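Local coordinates for protein orotidine 5'-phosphate decarboxylase (Lactobacillus acidophilus, PDB 3TFX) that probably catalyses the decarboxylation of orotidine 5'-monophosphate to uridine 5'-monophosphate, the last step of de novo UMP synthesis, as a homodimeric TIM barrel, at residues F33-M38 and K58-L63; L82-T87 and S114-L119. All coordinates share one frame; numbering follows the deposited sequence.

Contact 1 (F33-M38 and K58-L63); sequences FVKVGM and KIFLDL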
ATOM      1  N   PHE A  33      -4.804  -3.727  21.700  1.00 12.68           N
ATOM      2  CA  PHE A  33      -4.846  -2.966  20.471  1.00 12.00           C
ATOM      3  C   PHE A  33      -3.516  -3.279  19.802  1.00 11.58           C
ATOM      4  O   PHE A  33      -2.457  -2.955  20.337  1.00 11.70           O
ATOM      5  CB  PHE A  33      -4.967  -1.461  20.803  1.00 11.57           C
ATOM      6  CG  PHE A  33      -5.453  -0.579  19.651  1.00 11.81           C
ATOM      7  CD1 PHE A  33      -6.109   0.621  19.920  1.00 11.64           C
ATOM      8  CD2 PHE A  33      -5.257  -0.937  18.313  1.00 12.52           C
ATOM      9  CE1 PHE A  33      -6.549   1.462  18.890  1.00 11.33           C
ATOM     10  CE2 PHE A  33      -5.712  -0.111  17.265  1.00 12.68           C
ATOM     11  CZ  PHE A  33      -6.357   1.095  17.559  1.00 11.12           C
ATOM     12  N   VAL A  34      -3.558  -3.930  18.643  1.00 11.13           N
ATOM     13  CA  VAL A  34      -2.319  -4.278  17.950  1.00 10.71           C
ATOM     14  C   VAL A  34      -2.212  -3.653  16.561  1.00 10.83           C
ATOM     15  O   VAL A  34      -3.224  -3.277  15.954  1.00 10.39           O
ATOM     16  CB  VAL A  34      -2.111  -5.819  17.835  1.00 10.66           C
ATOM     17  CG1 VAL A  34      -2.001  -6.454  19.215  1.00  9.32           C
ATOM     18  CG2 VAL A  34      -3.226  -6.456  17.009  1.00 10.41           C
ATOM     19  N   LYS A  35      -0.976  -3.556  16.067  1.00 10.57           N
ATOM     20  CA  LYS A  35      -0.716  -3.084  14.711  1.00 11.25           C
ATOM     21  C   LYS A  35      -0.076  -4.186  13.887  1.00 11.81           C
ATOM     22  O   LYS A  35       0.964  -4.715  14.271  1.00 12.58           O
ATOM     23  CB  LYS A  35       0.223  -1.869  14.707  1.00 11.12           C
ATOM     24  CG  LYS A  35       0.445  -1.254  13.300  1.00 11.78           C
ATOM     25  CD  LYS A  35       1.360  -0.053  13.348  1.00 15.23           C
ATOM     26  CE  LYS A  35       2.824  -0.428  13.192  1.00 16.11           C
ATOM     27  NZ  LYS A  35       3.325  -0.198  11.800  1.00 16.70           N
ATOM     28  N   VAL A  36      -0.695  -4.512  12.758  1.00 12.25           N
ATOM     29  CA  VAL A  36      -0.095  -5.400  11.753  1.00 12.72           C
ATOM     30  C   VAL A  36      -0.028  -4.725  10.383  1.00 12.39           C
ATOM     31  O   VAL A  36      -0.878  -3.901  10.025  1.00 12.56           O
ATOM     32  CB  VAL A  36      -0.825  -6.757  11.664  1.00 13.41           C
ATOM     33  CG1 VAL A  36      -0.505  -7.596  12.897  1.00 14.30           C
ATOM     34  CG2 VAL A  36      -2.331  -6.565  11.539  1.00 12.29           C
ATOM     35  N   GLY A  37       1.008  -5.059   9.638  1.00 12.10           N
ATOM     36  CA  GLY A  37       1.262  -4.427   8.365  1.00 12.05           C
ATOM     37  C   GLY A  37       1.247  -5.451   7.264  1.00 12.15           C
ATOM     38  O   GLY A  37       0.625  -6.506   7.397  1.00 11.66           O
HETATM   39  N   MSE A  38       1.934  -5.119   6.177  1.00 12.47           N
HETATM   40  CA  MSE A  38       2.106  -6.016   5.032  1.00 13.95           C
HETATM   41  C   MSE A  38       2.651  -7.389   5.400  1.00 13.19           C
HETATM   42  O   MSE A  38       2.191  -8.388   4.873  1.00 12.98           O
HETATM   43  CB  MSE A  38       3.094  -5.409   4.041  1.00 14.45           C
HETATM   44  CG  MSE A  38       2.508  -4.412   3.127  1.00 19.01           C
HETATM   45 SE   MSE A  38       3.983  -3.681   2.111  1.00 30.21          SE
HETATM   46  CE  MSE A  38       3.141  -1.955   1.726  1.00 23.37           C
ATOM     47  N   LYS A  58      -8.688  -4.765  19.038  1.00 14.90           N
ATOM     48  CA  LYS A  58      -8.642  -3.573  18.207  1.00 14.61           C
ATOM     49  C   LYS A  58      -7.396  -3.692  17.317  1.00 13.99           C
ATOM     50  O   LYS A  58      -6.310  -4.018  17.805  1.00 14.23           O
ATOM     51  CB  LYS A  58      -8.652  -2.297  19.051  1.00 15.01           C
ATOM     52  CG  LYS A  58     -10.002  -1.993  19.721  1.00 16.74           C
ATOM     53  CD  LYS A  58     -10.050  -0.564  20.276  1.00 21.26           C
ATOM     54  CE  LYS A  58     -10.874  -0.443  21.581  1.00 24.25           C
ATOM     55  NZ  LYS A  58     -12.352  -0.658  21.426  1.00 25.22           N
ATOM     56  N   ILE A  59      -7.569  -3.501  16.014  1.00 13.36           N
ATOM     57  CA  ILE A  59      -6.470  -3.635  15.052  1.00 12.73           C
ATOM     58  C   ILE A  59      -6.226  -2.346  14.287  1.00 11.86           C
ATOM     59  O   ILE A  59      -7.141  -1.768  13.716  1.00 11.23           O
ATOM     60  CB  ILE A  59      -6.669  -4.842  14.042  1.00 13.37           C
ATOM     61  CG1 ILE A  59      -6.329  -6.187  14.697  1.00 14.06           C
ATOM     62  CG2 ILE A  59      -5.774  -4.707  12.814  1.00 12.45           C
ATOM     63  CD1 ILE A  59      -7.454  -6.772  15.499  1.00 17.82           C
ATOM     64  N   PHE A  60      -4.965  -1.904  14.300  1.00 11.43           N
ATOM     65  CA  PHE A  60      -4.471  -0.882  13.393  1.00 10.27           C
ATOM     66  C   PHE A  60      -3.938  -1.678  12.207  1.00 10.58           C
ATOM     67  O   PHE A  60      -2.871  -2.277  12.284  1.00 10.55           O
ATOM     68  CB  PHE A  60      -3.394  -0.039  14.120  1.00 10.18           C
ATOM     69  CG  PHE A  60      -2.638   0.951  13.254  1.00  8.38           C
ATOM     70  CD1 PHE A  60      -2.961   1.184  11.916  1.00  9.23           C
ATOM     71  CD2 PHE A  60      -1.587   1.664  13.805  1.00  7.74           C
ATOM     72  CE1 PHE A  60      -2.227   2.106  11.151  1.00  8.51           C
ATOM     73  CE2 PHE A  60      -0.855   2.586  13.056  1.00  8.60           C
ATOM     74  CZ  PHE A  60      -1.173   2.808  11.727  1.00  9.03           C
ATOM     75  N   LEU A  61      -4.716  -1.735  11.123  1.00 10.77           N
ATOM     76  CA  LEU A  61      -4.261  -2.407   9.907  1.00 10.39           C
ATOM     77  C   LEU A  61      -3.523  -1.429   8.996  1.00 10.22           C
ATOM     78  O   LEU A  61      -4.137  -0.595   8.313  1.00  9.65           O
ATOM     79  CB  LEU A  61      -5.423  -3.083   9.169  1.00 10.70           C
ATOM     80  CG  LEU A  61      -5.073  -3.857   7.892  1.00 10.23           C
ATOM     81  CD1 LEU A  61      -3.873  -4.794   8.085  1.00 10.90           C
ATOM     82  CD2 LEU A  61      -6.273  -4.633   7.442  1.00 10.61           C
ATOM     83  N   ASP A  62      -2.200  -1.567   8.983  1.00  9.76           N
ATOM     84  CA  ASP A  62      -1.303  -0.558   8.453  1.00  9.83           C
ATOM     85  C   ASP A  62      -0.737  -0.966   7.087  1.00 10.18           C
ATOM     86  O   ASP A  62       0.402  -1.450   6.985  1.00 10.09           O
ATOM     87  CB  ASP A  62      -0.187  -0.326   9.475  1.00  9.97           C
ATOM     88  CG  ASP A  62       0.792   0.774   9.071  1.00 11.28           C
ATOM     89  OD1 ASP A  62       0.582   1.471   8.044  1.00 11.40           O
ATOM     90  OD2 ASP A  62       1.786   0.931   9.802  1.00 11.09           O
ATOM     91  N   LEU A  63      -1.537  -0.738   6.047  1.00  9.75           N
ATOM     92  CA  LEU A  63      -1.207  -1.140   4.677  1.00  9.81           C
ATOM     93  C   LEU A  63      -0.851   0.031   3.750  1.00  9.74           C
ATOM     94  O   LEU A  63      -0.503  -0.201   2.586  1.00 10.10           O
ATOM     95  CB  LEU A  63      -2.383  -1.920   4.087  1.00  9.46           C
ATOM     96  CG  LEU A  63      -2.470  -3.448   4.136  1.00 10.77           C
ATOM     97  CD1 LEU A  63      -1.564  -4.138   5.172  1.00  8.73           C
ATOM     98  CD2 LEU A  63      -3.941  -3.909   4.242  1.00  9.12           C
TER
HETATM   99  O   HOH W   1       2.764  -2.182   6.099  1.00 18.27           O
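Lys35 and Asp62 both leave their strands with CG anti to the backbone N (chi1 -175° and -177°), and the lysine chain then bends at its last two torsions, which swings NZ onto the carboxylate. The resulting salt bridge, Lys35 NZ to Asp62 OD2 at 2.8 Å, uses the anti lone pair of that oxygen. The other oxygen, OD1, is taken by Lys64 and by the hydroxyl of Thr88, so the buried carboxylate is gripped through both oxygens and its rotation is probably fixed. On its way there the lysine chain runs alongside the Phe60 ring: Lys35 CG sits over the face, 4.0 Å from the ring centroid, while CD comes within 3.4 Å of CD2 of Phe60. Phe33 reverses the roles. Its ring receives Lys58 CB over one face, 3.6 Å above the plane, and turns its in-plane edge to the backbone N of Phe60. Underneath, the backbones run parallel, joined by four N-H...O=C bonds; the straightest goes from Asp62 N to Val36 O (2.9 Å, 174°). On the sheet face of Val34, Val36, Ile59 and Leu61, aliphatic carbons meet: the Val34 methyl CG2 lies 3.9 Å from the methylene CG1 of Ile59, and helix 46-54 packs on Ile59 and Leu61. Where the chain turns into a helix after Gly37, a water accepts from Met38 N and donates to Asp62 O, and Met65 and Tyr42 of the second subunit pack on Met38 and Leu63. Neighbouring parallel strands linked through helices, with apolar side chains turned to them, are characteristic of a TIM barrel, whose active site lies at the C-terminal strand ends; Lys35, Asp62 and Lys64 belong to the predicted substrate site.

Contact 2 (L82-T87 and S114-L119); sequences LGITFT and SVPKLL
Phe86 sets CD1 and CE1 of its ring against the first carbons of Lys117, and CB, CG and CD2 against the methyl CD1 of Leu119. CD1 approaches CB of Lys117 at 3.6 Å and CE1 meets CG of the same lysine, both obliquely, while CD2 lies 3.7 Å from the Leu119 methyl CD1. With CG on the side of the backbone N, opposite the carbonyl carbon (chi1 -69°), the ring is placed where it can touch both residues of the neighbouring strand. Lys117 lends only the aliphatic start of its chain, which then bends away. The ring also meets that of Phe33, their planes at about 60°. An alanine here, keeping only CB, would probably open a gap beside Phe33, and leave CB and CG of Lys117 without the ring they lie on and the Leu119 methyl with only part of its apolar contact. Earlier in the segment, Ile84 CD1 packs on the Pro116 ring, 3.8 Å from CG, the two side chains crossing at about a right angle. Three backbone bonds then zip the parallel strands together. Lys117 N reaches Thr85 O at 2.7 Å; Thr87 N goes to Lys117 O, and Leu119 N returns to Thr87 O at 2.8 Å. Thr85 O is also approached, weakly, by a water that donates to Val115 O. Leu118 points the other way, onto helix 95-108, the connecting helix of this beta-alpha-beta unit. Polar bonding across the contact is thus left to the backbone and that water: backbone bonds set the register of the two strands, and the side chains add packing through carbon.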
ATOM      1  N   LEU A  82     -13.719  -5.736   7.721  1.00 17.02           N
ATOM      2  CA  LEU A  82     -12.949  -6.591   8.636  1.00 16.64           C
ATOM      3  C   LEU A  82     -13.069  -6.179  10.108  1.00 16.46           C
ATOM      4  O   LEU A  82     -12.639  -6.916  11.001  1.00 16.90           O
ATOM      5  CB  LEU A  82     -11.472  -6.587   8.229  1.00 16.52           C
ATOM      6  CG  LEU A  82     -10.900  -7.531   7.162  1.00 17.03           C
ATOM      7  CD1 LEU A  82     -11.971  -8.166   6.281  1.00 16.71           C
ATOM      8  CD2 LEU A  82      -9.853  -6.819   6.325  1.00 15.16           C
ATOM      9  N   GLY A  83     -13.642  -5.007  10.363  1.00 16.30           N
ATOM     10  CA  GLY A  83     -13.849  -4.522  11.735  1.00 15.45           C
ATOM     11  C   GLY A  83     -12.589  -3.968  12.391  1.00 15.52           C
ATOM     12  O   GLY A  83     -12.427  -4.077  13.606  1.00 15.59           O
ATOM     13  N   ILE A  84     -11.694  -3.383  11.590  1.00 15.20           N
ATOM     14  CA  ILE A  84     -10.472  -2.749  12.115  1.00 14.72           C
ATOM     15  C   ILE A  84     -10.773  -1.352  12.693  1.00 14.43           C
ATOM     16  O   ILE A  84     -11.899  -0.849  12.549  1.00 14.06           O
ATOM     17  CB  ILE A  84      -9.233  -2.790  11.119  1.00 14.75           C
ATOM     18  CG1 ILE A  84      -9.234  -1.697  10.034  1.00 15.52           C
ATOM     19  CG2 ILE A  84      -9.009  -4.199  10.536  1.00 14.57           C
ATOM     20  CD1 ILE A  84     -10.383  -1.670   9.107  1.00 16.31           C
ATOM     21  N   THR A  85      -9.790  -0.765  13.380  1.00 13.33           N
ATOM     22  CA  THR A  85      -9.988   0.480  14.113  1.00 12.64           C
ATOM     23  C   THR A  85      -9.236   1.660  13.460  1.00 11.83           C
ATOM     24  O   THR A  85      -9.798   2.745  13.312  1.00 11.74           O
ATOM     25  CB  THR A  85      -9.571   0.312  15.603  1.00 12.79           C
ATOM     26  OG1 THR A  85     -10.062  -0.946  16.105  1.00 14.47           O
ATOM     27  CG2 THR A  85     -10.134   1.450  16.475  1.00 12.73           C
ATOM     28  N   PHE A  86      -7.972   1.439  13.087  1.00 10.78           N
ATOM     29  CA  PHE A  86      -7.151   2.440  12.395  1.00  9.82           C
ATOM     30  C   PHE A  86      -6.624   1.805  11.126  1.00  9.54           C
ATOM     31  O   PHE A  86      -6.302   0.614  11.116  1.00  9.93           O
ATOM     32  CB  PHE A  86      -5.893   2.853  13.200  1.00  9.53           C
ATOM     33  CG  PHE A  86      -6.153   3.652  14.468  1.00 10.45           C
ATOM     34  CD1 PHE A  86      -7.422   4.106  14.819  1.00 10.37           C
ATOM     35  CD2 PHE A  86      -5.080   3.993  15.286  1.00  9.83           C
ATOM     36  CE1 PHE A  86      -7.616   4.848  16.004  1.00 11.91           C
ATOM     37  CE2 PHE A  86      -5.263   4.726  16.444  1.00 10.27           C
ATOM     38  CZ  PHE A  86      -6.533   5.150  16.810  1.00 11.96           C
ATOM     39  N   THR A  87      -6.484   2.611  10.077  1.00  8.30           N
ATOM     40  CA  THR A  87      -5.824   2.190   8.854  1.00  7.52           C
ATOM     41  C   THR A  87      -5.117   3.387   8.193  1.00  7.00           C
ATOM     42  O   THR A  87      -5.492   4.534   8.433  1.00  7.13           O
ATOM     43  CB  THR A  87      -6.838   1.496   7.909  1.00  7.30           C
ATOM     44  OG1 THR A  87      -6.169   0.485   7.157  1.00  8.23           O
ATOM     45  CG2 THR A  87      -7.494   2.461   6.978  1.00  5.92           C
ATOM     46  N   SER A 114     -18.283   1.125  14.582  1.00 23.17           N
ATOM     47  CA  SER A 114     -17.649   2.424  14.452  1.00 21.87           C
ATOM     48  C   SER A 114     -16.767   2.482  13.186  1.00 20.00           C
ATOM     49  O   SER A 114     -16.029   1.537  12.893  1.00 19.65           O
ATOM     50  CB  SER A 114     -16.849   2.723  15.722  1.00 22.08           C
ATOM     51  OG  SER A 114     -16.082   3.903  15.576  1.00 25.38           O
ATOM     52  N   VAL A 115     -16.858   3.583  12.437  1.00 17.96           N
ATOM     53  CA  VAL A 115     -16.068   3.763  11.209  1.00 15.53           C
ATOM     54  C   VAL A 115     -14.576   3.838  11.575  1.00 14.65           C
ATOM     55  O   VAL A 115     -14.182   4.637  12.430  1.00 13.90           O
ATOM     56  CB  VAL A 115     -16.456   5.049  10.425  1.00 15.56           C
ATOM     57  CG1 VAL A 115     -15.630   5.169   9.125  1.00 14.00           C
ATOM     58  CG2 VAL A 115     -17.961   5.106  10.109  1.00 15.01           C
ATOM     59  N   PRO A 116     -13.745   3.006  10.929  1.00 13.58           N
ATOM     60  CA  PRO A 116     -12.313   3.045  11.181  1.00 12.90           C
ATOM     61  C   PRO A 116     -11.748   4.462  11.016  1.00 12.44           C
ATOM     62  O   PRO A 116     -12.249   5.244  10.204  1.00 12.60           O
ATOM     63  CB  PRO A 116     -11.747   2.130  10.091  1.00 13.69           C
ATOM     64  CG  PRO A 116     -12.827   1.192   9.764  1.00 12.62           C
ATOM     65  CD  PRO A 116     -14.123   1.911  10.016  1.00 13.67           C
ATOM     66  N   LYS A 117     -10.729   4.791  11.796  1.00 11.35           N
ATOM     67  CA  LYS A 117     -10.073   6.095  11.681  1.00 10.87           C
ATOM     68  C   LYS A 117      -9.071   6.033  10.532  1.00 10.12           C
ATOM     69  O   LYS A 117      -8.329   5.069  10.418  1.00 10.18           O
ATOM     70  CB  LYS A 117      -9.386   6.484  13.001  1.00 10.46           C
ATOM     71  CG  LYS A 117     -10.339   6.571  14.185  1.00 11.79           C
ATOM     72  CD  LYS A 117     -10.961   7.958  14.243  1.00 15.85           C
ATOM     73  CE  LYS A 117     -12.459   7.936  14.469  1.00 19.01           C
ATOM     74  NZ  LYS A 117     -12.846   7.720  15.882  1.00 20.98           N
ATOM     75  N   LEU A 118      -9.077   7.049   9.672  1.00  9.53           N
ATOM     76  CA  LEU A 118      -8.170   7.101   8.524  1.00  8.60           C
ATOM     77  C   LEU A 118      -6.962   7.942   8.875  1.00  8.18           C
ATOM     78  O   LEU A 118      -7.079   9.133   9.162  1.00  8.26           O
ATOM     79  CB  LEU A 118      -8.873   7.709   7.304  1.00  8.38           C
ATOM     80  CG  LEU A 118      -8.081   7.918   6.013  1.00  8.56           C
ATOM     81  CD1 LEU A 118      -7.575   6.579   5.462  1.00  5.00           C
ATOM     82  CD2 LEU A 118      -8.959   8.663   4.972  1.00  6.96           C
ATOM     83  N   LEU A 119      -5.795   7.333   8.825  1.00  7.67           N
ATOM     84  CA  LEU A 119      -4.585   8.047   9.183  1.00  7.65           C
ATOM     85  C   LEU A 119      -3.715   8.239   7.954  1.00  7.33           C
ATOM     86  O   LEU A 119      -3.504   7.298   7.188  1.00  7.67           O
ATOM     87  CB  LEU A 119      -3.814   7.270  10.264  1.00  7.85           C
ATOM     88  CG  LEU A 119      -4.587   6.902  11.531  1.00  7.39           C
ATOM     89  CD1 LEU A 119      -3.824   5.846  12.334  1.00  5.48           C
ATOM     90  CD2 LEU A 119      -4.825   8.148  12.377  1.00  7.34           C
TER
HETATM   91  O   HOH W   2     -12.611   3.694  14.824  1.00 27.77           O

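How the contacts relate
After strand 7-10 and helix 16-24 the chain forms strand 33-36, passes through helices 38-44 and 46-54, and returns along strand 58-65, closing contact 1. Helix 69-80 follows before strand 86-90, and helix 95-108 leads to strand 117-121, where contact 2 closes its own loop. The two loops follow in series, neither nested nor crossed. They join because strands 58-65 and 86-90 are neighbours: Leu61 N lies 2.8 Å from Phe86 O, and Leu61 O 2.6 Å from Thr87 OG1, both probable hydrogen bonds. Together, contacts 1 and 2 tie four consecutive strands, the second to the fifth, into one continuous arc of the eight-stranded barrel.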